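Long-range contacts in soluble lytic transglycosylase B3 (Pseudomonas aeruginosa, PDB 5ANZ), which probably cleaves the glycan strands of peptidoglycan as a lytic transglycosylase, taking part in cell-wall turnover, and carries a bound calcium ion: residues D135-A139 against L339-K344; S245-A249 against L317-R321; F263-E269 against L303-H309. All coordinates share one frame; numbering follows the deposited sequence.

Contact 1: D135-A139 against L339-K344; sequences DAVVA and LADSFK
The F343 ring reaches D135 and A139 because its CG stands anti to the carbonyl carbon (chi1 -61°), and K344, with the same first torsion, bends at chi3 and chi4 to bring its amine to D135. Helices 134-145 and 330-343 of the lysozyme-like transglycosylase domain cross here, their local axes 8.5 Å apart and running at 122° to each other. Small residues permit the approach: A139 CB lies 3.8 Å from A340 CB, and L339 sets CD2 beside the carbonyl oxygen of A139. F343 fits in edge-on, CE2 lying in plane with D135 O at 3.5 Å and with A139 N, two atoms already joined by a helical hydrogen bond. V138 CG1 touches CE2 and CZ of the same ring, and L116 of helix 106-118 packs on F343, V138 and D135. L339 O sits over the centre of one ring face. At the more open end a salt bridge ties D135 to K344, just beyond the end of helix 330-343, with K344 NZ on the syn side of D135 OD2 at 2.9 Å, 19° out of the carboxylate plane.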
loop_
_atom_site.group_PDB
_atom_site.type_symbol
_atom_site.label_atom_id
_atom_site.label_comp_id
_atom_site.label_asym_id
_atom_site.label_seq_id
_atom_site.Cartn_x
_atom_site.Cartn_y
_atom_site.Cartn_z
ATOM N N ASP A 135 12.791 1.759 -12.165
ATOM C CA ASP A 135 11.953 2.914 -11.850
ATOM C C ASP A 135 10.880 2.527 -10.851
ATOM O O ASP A 135 10.514 3.320 -9.981
ATOM C CB ASP A 135 11.307 3.504 -13.102
ATOM C CG ASP A 135 12.304 4.229 -14.005
ATOM O OD1 ASP A 135 13.452 4.493 -13.576
ATOM O OD2 ASP A 135 11.919 4.546 -15.154
ATOM N N ALA A 136 10.385 1.294 -10.950
ATOM C CA ALA A 136 9.377 0.816 -10.008
ATOM C C ALA A 136 9.984 0.558 -8.625
ATOM O O ALA A 136 9.385 0.931 -7.624
ATOM C CB ALA A 136 8.703 -0.446 -10.524
ATOM N N VAL A 137 11.165 -0.055 -8.583
ATOM C CA VAL A 137 11.892 -0.240 -7.311
ATOM C C VAL A 137 12.115 1.103 -6.621
ATOM O O VAL A 137 11.841 1.258 -5.427
ATOM C CB VAL A 137 13.240 -0.934 -7.542
ATOM C CG1 VAL A 137 14.039 -1.032 -6.236
ATOM C CG2 VAL A 137 13.028 -2.341 -8.095
ATOM N N VAL A 138 12.592 2.092 -7.371
ATOM C CA VAL A 138 12.855 3.388 -6.769
ATOM C C VAL A 138 11.551 4.099 -6.377
ATOM O O VAL A 138 11.500 4.778 -5.361
ATOM C CB VAL A 138 13.721 4.270 -7.700
ATOM C CG1 VAL A 138 13.786 5.723 -7.201
ATOM C CG2 VAL A 138 15.150 3.675 -7.785
ATOM N N ALA A 139 10.478 3.910 -7.146
ATOM C CA ALA A 139 9.217 4.529 -6.761
ATOM C C ALA A 139 8.700 3.959 -5.448
ATOM O O ALA A 139 8.186 4.690 -4.616
ATOM C CB ALA A 139 8.167 4.357 -7.878
ATOM N N LEU A 339 4.423 7.747 -9.945
ATOM C CA LEU A 339 5.746 8.222 -9.552
ATOM C C LEU A 339 6.827 7.593 -10.442
ATOM O O LEU A 339 7.739 8.273 -10.919
ATOM C CB LEU A 339 6.025 7.907 -8.082
ATOM C CG LEU A 339 7.384 8.366 -7.560
ATOM C CD1 LEU A 339 7.594 9.880 -7.732
ATOM C CD2 LEU A 339 7.493 7.984 -6.086
ATOM N N ALA A 340 6.729 6.280 -10.654
ATOM C CA ALA A 340 7.680 5.612 -11.539
ATOM C C ALA A 340 7.638 6.245 -12.920
ATOM O O ALA A 340 8.674 6.541 -13.502
ATOM C CB ALA A 340 7.366 4.124 -11.628
ATOM N N ASP A 341 6.427 6.490 -13.427
ATOM C CA ASP A 341 6.302 7.169 -14.729
ATOM C C ASP A 341 6.920 8.576 -14.728
ATOM O O ASP A 341 7.512 9.024 -15.714
ATOM C CB ASP A 341 4.826 7.301 -15.122
ATOM C CG ASP A 341 4.169 5.969 -15.460
ATOM O OD1 ASP A 341 4.873 4.939 -15.543
ATOM O OD2 ASP A 341 2.932 5.981 -15.688
ATOM N N SER A 342 6.744 9.283 -13.619
ATOM C CA SER A 342 7.238 10.657 -13.508
ATOM C C SER A 342 8.752 10.764 -13.651
ATOM O O SER A 342 9.277 11.774 -14.100
ATOM C CB SER A 342 6.828 11.259 -12.165
ATOM O OG SER A 342 5.423 11.347 -12.024
ATOM N N PHE A 343 9.476 9.725 -13.248
ATOM C CA PHE A 343 10.931 9.800 -13.356
ATOM C C PHE A 343 11.382 9.996 -14.803
ATOM O O PHE A 343 12.420 10.590 -15.049
ATOM C CB PHE A 343 11.593 8.538 -12.786
ATOM C CG PHE A 343 11.325 8.302 -11.324
ATOM C CD1 PHE A 343 11.197 9.350 -10.427
ATOM C CD2 PHE A 343 11.232 6.993 -10.841
ATOM C CE1 PHE A 343 10.956 9.108 -9.075
ATOM C CE2 PHE A 343 10.981 6.724 -9.483
ATOM C CZ PHE A 343 10.852 7.775 -8.594
ATOM N N LYS A 344 10.570 9.501 -15.740
ATOM C CA LYS A 344 10.885 9.580 -17.163
ATOM C C LYS A 344 10.039 10.632 -17.871
ATOM O O LYS A 344 10.023 10.682 -19.112
ATOM C CB LYS A 344 10.674 8.226 -17.842
ATOM C CG LYS A 344 11.571 7.123 -17.306
ATOM C CD LYS A 344 11.570 5.908 -18.220
ATOM C CE LYS A 344 12.996 5.487 -18.570
ATOM N NZ LYS A 344 13.783 5.077 -17.372
HETATM O O HOH W 1 9.656 5.321 -15.659
HETATM O O HOH W 2 14.705 6.979 -15.398
#

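Contact 2: S245-A249 against L317-R321; sequences SGWIA and LHNFR
One face of the W247 indole carries the side-chain amide of N319, stacked with the two planes only 5° apart and ND2 lying 3.5 Å above the ring. N319 CB continues this cover over the six-membered ring, a CH-pi contact 3.8 Å from CB to the centroid. The imidazole of H318 is met differently: G246 O comes up at its edge, near the ring plane, 3.2 Å from CD2, while I248 CD1 approaches CD2 obliquely. The amide that lies on the indole also clasps the backbone of the next residue. I248 N donates to N319 OD1 at 2.8 Å, nearly straight at 172° and on a lone pair in the carbonyl plane; N319 ND2 returns a bond to I248 O at 2.9 Å, with that oxygen in the amide plane of N319 but the donor tilted from the carbonyl plane of I248. Two bonds to one residue hold the amide against rotation and so keep it flat on the tryptophan.

In the fold, this is where the chain leaves helix 231-244 through a Schellman motif. G246, the first residue to leave helical angles, has positive phi, and W247 and I248 then run past the first turn of helix 318-324, for which L317 is the N-cap residue. The G246 backbone passes right against the H318 ring, its CA 4.1 Å from H318 NE2. W247 CG is anti to the backbone N (chi1 -162°), and although its CB points away from N319 the indole swings back over the amide. Its NE1 is hydrogen-bonded to D133 OD2, which helps fix the rotation of the indole, and A322 and I323 of helix 318-324 also touch it. N319 ND2 has a second acceptor, Q251 O, further along the loop.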
loop_
_atom_site.group_PDB
_atom_site.type_symbol
_atom_site.label_atom_id
_atom_site.label_comp_id
_atom_site.label_asym_id
_atom_site.label_seq_id
_atom_site.Cartn_x
_atom_site.Cartn_y
_atom_site.Cartn_z
ATOM N N SER A 245 5.836 -11.054 -6.077
ATOM C CA SER A 245 4.459 -10.569 -6.172
ATOM C C SER A 245 3.944 -10.540 -7.603
ATOM O O SER A 245 2.793 -10.146 -7.830
ATOM C CB SER A 245 4.344 -9.158 -5.566
ATOM O OG SER A 245 4.651 -9.158 -4.171
ATOM N N GLY A 246 4.788 -10.938 -8.559
ATOM C CA GLY A 246 4.351 -11.166 -9.932
ATOM C C GLY A 246 4.811 -10.159 -10.982
ATOM O O GLY A 246 4.350 -10.199 -12.128
ATOM N N TRP A 247 5.729 -9.267 -10.620
ATOM C CA TRP A 247 6.225 -8.280 -11.581
ATOM C C TRP A 247 6.700 -8.863 -12.892
ATOM O O TRP A 247 7.506 -9.809 -12.926
ATOM C CB TRP A 247 7.398 -7.479 -10.979
ATOM C CG TRP A 247 7.635 -6.200 -11.736
ATOM C CD1 TRP A 247 8.526 -5.985 -12.760
ATOM C CD2 TRP A 247 6.941 -4.971 -11.543
ATOM N NE1 TRP A 247 8.425 -4.679 -13.204
ATOM C CE2 TRP A 247 7.457 -4.040 -12.470
ATOM C CE3 TRP A 247 5.922 -4.561 -10.676
ATOM C CZ2 TRP A 247 6.990 -2.732 -12.554
ATOM C CZ3 TRP A 247 5.468 -3.260 -10.749
ATOM C CH2 TRP A 247 5.998 -2.360 -11.688
ATOM N N ILE A 248 6.208 -8.286 -13.986
ATOM C CA ILE A 248 6.709 -8.604 -15.311
ATOM C C ILE A 248 7.500 -7.416 -15.826
ATOM O O ILE A 248 6.930 -6.355 -16.069
ATOM C CB ILE A 248 5.582 -8.924 -16.275
ATOM C CG1 ILE A 248 4.766 -10.110 -15.756
ATOM C CG2 ILE A 248 6.149 -9.194 -17.658
ATOM C CD1 ILE A 248 3.353 -10.168 -16.325
ATOM N N ALA A 249 8.803 -7.597 -15.987
ATOM C CA ALA A 249 9.684 -6.514 -16.416
ATOM C C ALA A 249 9.221 -5.870 -17.719
ATOM O O ALA A 249 8.958 -6.561 -18.718
ATOM C CB ALA A 249 11.109 -7.028 -16.571
ATOM N N LEU A 317 -3.045 -3.166 -14.884
ATOM C CA LEU A 317 -2.620 -4.476 -15.351
ATOM C C LEU A 317 -1.999 -5.254 -14.208
ATOM O O LEU A 317 -2.053 -4.844 -13.055
ATOM C CB LEU A 317 -1.629 -4.351 -16.507
ATOM C CG LEU A 317 -2.220 -4.112 -17.904
ATOM C CD1 LEU A 317 -2.898 -2.778 -17.966
ATOM C CD2 LEU A 317 -1.137 -4.238 -18.984
ATOM N N HIS A 318 -1.421 -6.393 -14.559
ATOM C CA HIS A 318 -0.877 -7.312 -13.576
ATOM C C HIS A 318 0.124 -6.646 -12.634
ATOM O O HIS A 318 0.114 -6.926 -11.433
ATOM C CB HIS A 318 -0.220 -8.493 -14.291
ATOM C CG HIS A 318 0.071 -9.655 -13.391
ATOM N ND1 HIS A 318 -0.915 -10.336 -12.717
ATOM C CD2 HIS A 318 1.243 -10.254 -13.058
ATOM C CE1 HIS A 318 -0.368 -11.307 -12.002
ATOM N NE2 HIS A 318 0.938 -11.275 -12.192
ATOM N N ASN A 319 0.973 -5.763 -13.164
ATOM C CA ASN A 319 1.994 -5.154 -12.310
ATOM C C ASN A 319 1.382 -4.229 -11.257
ATOM O O ASN A 319 1.959 -4.026 -10.189
ATOM C CB ASN A 319 3.038 -4.405 -13.151
ATOM C CG ASN A 319 4.043 -5.348 -13.812
ATOM O OD1 ASN A 319 4.096 -6.540 -13.509
ATOM N ND2 ASN A 319 4.853 -4.812 -14.708
ATOM N N PHE A 320 0.199 -3.681 -11.545
ATOM C CA PHE A 320 -0.559 -2.949 -10.524
ATOM C C PHE A 320 -0.931 -3.888 -9.375
ATOM O O PHE A 320 -0.830 -3.528 -8.203
ATOM C CB PHE A 320 -1.818 -2.321 -11.141
ATOM C CG PHE A 320 -2.520 -1.339 -10.243
ATOM C CD1 PHE A 320 -2.115 -0.013 -10.215
ATOM C CD2 PHE A 320 -3.608 -1.725 -9.479
ATOM C CE1 PHE A 320 -2.769 0.916 -9.418
ATOM C CE2 PHE A 320 -4.274 -0.801 -8.677
ATOM C CZ PHE A 320 -3.842 0.525 -8.653
ATOM N N ARG A 321 -1.373 -5.102 -9.711
ATOM C CA ARG A 321 -1.683 -6.084 -8.687
ATOM C C ARG A 321 -0.460 -6.433 -7.849
ATOM O O ARG A 321 -0.580 -6.697 -6.651
ATOM C CB ARG A 321 -2.276 -7.349 -9.326
ATOM C CG ARG A 321 -3.554 -7.088 -10.115
ATOM C CD ARG A 321 -4.076 -8.367 -10.769
ATOM N NE ARG A 321 -4.499 -9.358 -9.779
ATOM C CZ ARG A 321 -4.770 -10.636 -10.046
ATOM N NH1 ARG A 321 -4.657 -11.106 -11.284
ATOM N NH2 ARG A 321 -5.151 -11.449 -9.068
#

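Contact 3: F263-E269 against L303-H309; sequences FDYSLAE and LLLPAGH
No backbone hydrogen bond joins 263-269 to 303-309; the chains come closest where A268, the centre of an inverse gamma turn, brings its CA to 3.3 Å from L303 O, a CA-H...O contact. Before it, residues 265-267 make a 3-10 turn, introduced by an Asx turn in which D264 OD1 accepts from S266 N. The Y265 ring is the main platform. H309 CB lies over one face, 3.7 Å from the centroid, and chi1 of 78° turns the H309 imidazole so that its edge comes toward that same face in an edge-to-face pair, planes at 58°. F263 CB covers the opposite face toward the rim, and L305 CD1 meets the ring at its edge, 3.7 Å from CD1 of Y265. Further along, L303 CD2 is wedged between F263 CE2, at 3.4 Å, and the methyl of A268, with W279 of helix 276-280 touching both L303 and F263. The loop between strands 254-258 and 274-275 is thus packed against the end of strand 300-304 and the turn beyond it. R391, R395 and D406, in the range assigned to a putative peptidoglycan-binding domain, reach this contact: both arginines form salt bridges with E269, R395 also bonds A268 O, and D406 accepts from H309 N. One water pairs with Y265 OH at 3.0 Å, its short leg to H309 O doubtful; another accepts from L303 N at 2.8 Å, its short leg to L267 O uncertain. Apolar and CH-pi packing therefore supplies the direct grip, probably with water between some of the polar groups.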
loop_
_atom_site.group_PDB
_atom_site.type_symbol
_atom_site.label_atom_id
_atom_site.label_comp_id
_atom_site.label_asym_id
_atom_site.label_seq_id
_atom_site.Cartn_x
_atom_site.Cartn_y
_atom_site.Cartn_z
ATOM N N PHE A 263 -21.256 4.619 -20.227
ATOM C CA PHE A 263 -20.439 3.448 -19.936
ATOM C C PHE A 263 -20.988 2.678 -18.744
ATOM O O PHE A 263 -21.592 3.258 -17.843
ATOM C CB PHE A 263 -18.986 3.867 -19.678
ATOM C CG PHE A 263 -18.031 2.708 -19.532
ATOM C CD1 PHE A 263 -17.559 2.038 -20.649
ATOM C CD2 PHE A 263 -17.596 2.304 -18.282
ATOM C CE1 PHE A 263 -16.678 0.980 -20.522
ATOM C CE2 PHE A 263 -16.720 1.247 -18.149
ATOM C CZ PHE A 263 -16.261 0.582 -19.275
ATOM N N ASP A 264 -20.773 1.368 -18.740
ATOM C CA ASP A 264 -21.195 0.535 -17.629
ATOM C C ASP A 264 -20.169 0.642 -16.507
ATOM O O ASP A 264 -19.196 -0.111 -16.460
ATOM C CB ASP A 264 -21.375 -0.918 -18.075
ATOM C CG ASP A 264 -21.903 -1.809 -16.964
ATOM O OD1 ASP A 264 -22.330 -1.271 -15.921
ATOM O OD2 ASP A 264 -21.902 -3.046 -17.136
ATOM N N TYR A 265 -20.393 1.592 -15.606
ATOM C CA TYR A 265 -19.426 1.888 -14.558
ATOM C C TYR A 265 -19.379 0.786 -13.496
ATOM O O TYR A 265 -18.518 0.797 -12.617
ATOM C CB TYR A 265 -19.738 3.248 -13.922
ATOM C CG TYR A 265 -19.583 4.411 -14.882
ATOM C CD1 TYR A 265 -18.329 4.923 -15.188
ATOM C CD2 TYR A 265 -20.690 5.004 -15.476
ATOM C CE1 TYR A 265 -18.180 5.982 -16.066
ATOM C CE2 TYR A 265 -20.548 6.066 -16.354
ATOM C CZ TYR A 265 -19.284 6.551 -16.640
ATOM O OH TYR A 265 -19.124 7.606 -17.511
ATOM N N SER A 266 -20.287 -0.181 -13.597
ATOM C CA SER A 266 -20.271 -1.312 -12.672
ATOM C C SER A 266 -19.073 -2.225 -12.931
ATOM O O SER A 266 -18.723 -3.053 -12.092
ATOM C CB SER A 266 -21.579 -2.109 -12.768
ATOM O OG SER A 266 -21.718 -2.720 -14.039
ATOM N N LEU A 267 -18.432 -2.051 -14.087
ATOM C CA LEU A 267 -17.236 -2.821 -14.449
ATOM C C LEU A 267 -15.967 -2.396 -13.707
ATOM O O LEU A 267 -14.924 -3.039 -13.833
ATOM C CB LEU A 267 -16.983 -2.722 -15.958
ATOM C CG LEU A 267 -17.799 -3.598 -16.919
ATOM C CD1 LEU A 267 -18.313 -4.858 -16.232
ATOM C CD2 LEU A 267 -18.926 -2.831 -17.576
ATOM N N ALA A 268 -16.054 -1.318 -12.937
ATOM C CA ALA A 268 -14.890 -0.786 -12.239
ATOM C C ALA A 268 -14.648 -1.504 -10.915
ATOM O O ALA A 268 -15.011 -1.007 -9.851
ATOM C CB ALA A 268 -15.058 0.710 -12.017
ATOM N N GLU A 269 -14.041 -2.683 -10.995
ATOM C CA GLU A 269 -13.761 -3.527 -9.841
ATOM C C GLU A 269 -12.504 -4.322 -10.117
ATOM O O GLU A 269 -12.370 -4.900 -11.196
ATOM C CB GLU A 269 -14.924 -4.496 -9.554
ATOM C CG GLU A 269 -16.135 -3.886 -8.887
ATOM C CD GLU A 269 -15.910 -3.582 -7.414
ATOM O OE1 GLU A 269 -15.088 -4.270 -6.768
ATOM O OE2 GLU A 269 -16.561 -2.649 -6.905
ATOM N N LEU A 303 -10.597 -1.882 -14.593
ATOM C CA LEU A 303 -10.883 -0.447 -14.655
ATOM C C LEU A 303 -10.886 0.187 -13.265
ATOM O O LEU A 303 -11.626 -0.243 -12.371
ATOM C CB LEU A 303 -12.228 -0.207 -15.342
ATOM C CG LEU A 303 -12.777 1.216 -15.256
ATOM C CD1 LEU A 303 -11.887 2.168 -16.019
ATOM C CD2 LEU A 303 -14.205 1.252 -15.803
ATOM N N LEU A 304 -10.039 1.201 -13.084
ATOM C CA LEU A 304 -9.973 1.944 -11.835
ATOM C C LEU A 304 -10.501 3.378 -11.989
ATOM O O LEU A 304 -10.061 4.119 -12.875
ATOM C CB LEU A 304 -8.531 1.967 -11.330
ATOM C CG LEU A 304 -8.191 2.688 -10.029
ATOM C CD1 LEU A 304 -8.735 1.954 -8.815
ATOM C CD2 LEU A 304 -6.682 2.833 -9.939
ATOM N N LEU A 305 -11.451 3.753 -11.134
ATOM C CA LEU A 305 -12.003 5.110 -11.112
ATOM C C LEU A 305 -11.828 5.737 -9.728
ATOM O O LEU A 305 -12.760 5.706 -8.923
ATOM C CB LEU A 305 -13.493 5.111 -11.462
ATOM C CG LEU A 305 -13.980 4.819 -12.877
ATOM C CD1 LEU A 305 -15.494 4.661 -12.881
ATOM C CD2 LEU A 305 -13.565 5.946 -13.805
ATOM N N PRO A 306 -10.654 6.316 -9.452
ATOM C CA PRO A 306 -10.348 6.738 -8.078
ATOM C C PRO A 306 -11.294 7.815 -7.518
ATOM O O PRO A 306 -11.422 7.918 -6.296
ATOM C CB PRO A 306 -8.912 7.272 -8.174
ATOM C CG PRO A 306 -8.650 7.490 -9.625
ATOM C CD PRO A 306 -9.539 6.555 -10.385
ATOM N N ALA A 307 -11.957 8.584 -8.382
ATOM C CA ALA A 307 -12.926 9.577 -7.911
ATOM C C ALA A 307 -14.266 9.477 -8.631
ATOM O O ALA A 307 -14.935 10.488 -8.848
ATOM C CB ALA A 307 -12.351 10.977 -8.064
ATOM N N GLY A 308 -14.671 8.264 -8.998
ATOM C CA GLY A 308 -15.974 8.061 -9.605
ATOM C C GLY A 308 -16.042 8.468 -11.071
ATOM O O GLY A 308 -15.008 8.803 -11.672
ATOM N N HIS A 309 -17.255 8.453 -11.628
ATOM C CA HIS A 309 -17.440 8.616 -13.071
ATOM C C HIS A 309 -17.046 9.990 -13.608
ATOM O O HIS A 309 -16.793 10.129 -14.803
ATOM C CB HIS A 309 -18.887 8.307 -13.473
ATOM C CG HIS A 309 -19.866 9.405 -13.191
ATOM N ND1 HIS A 309 -20.424 9.601 -11.946
ATOM C CD2 HIS A 309 -20.427 10.332 -14.005
ATOM C CE1 HIS A 309 -21.270 10.615 -11.999
ATOM N NE2 HIS A 309 -21.297 11.073 -13.238
HETATM O O HOH W 3 -16.389 8.536 -16.648
HETATM O O HOH W 4 -12.574 -3.857 -14.113
#

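In the fold
The three contacts follow one another across the transglycosylase domain. Contacts 1 and 2, centres 14 Å apart, meet where A136 CB touches W247 CZ2 at 3.5 Å, so the indole stacked by N319 also backs onto helix 134-145; helices 318-324 and 330-343, which supply one partner to each, are consecutive in the chain. Contact 2 reaches contact 3 through F320 CZ on L304 CD2, 3.9 Å apart, although their centres are 21 Å apart. Contacts 1 and 3 do not touch. The side chains of A136 and W247 each lie about 9 Å from that of Y326, which binds N-acetylglucosamine in another structure of this protein (no sugar is bound here), placing this junction near the sugar site; contact 3 lies away from it.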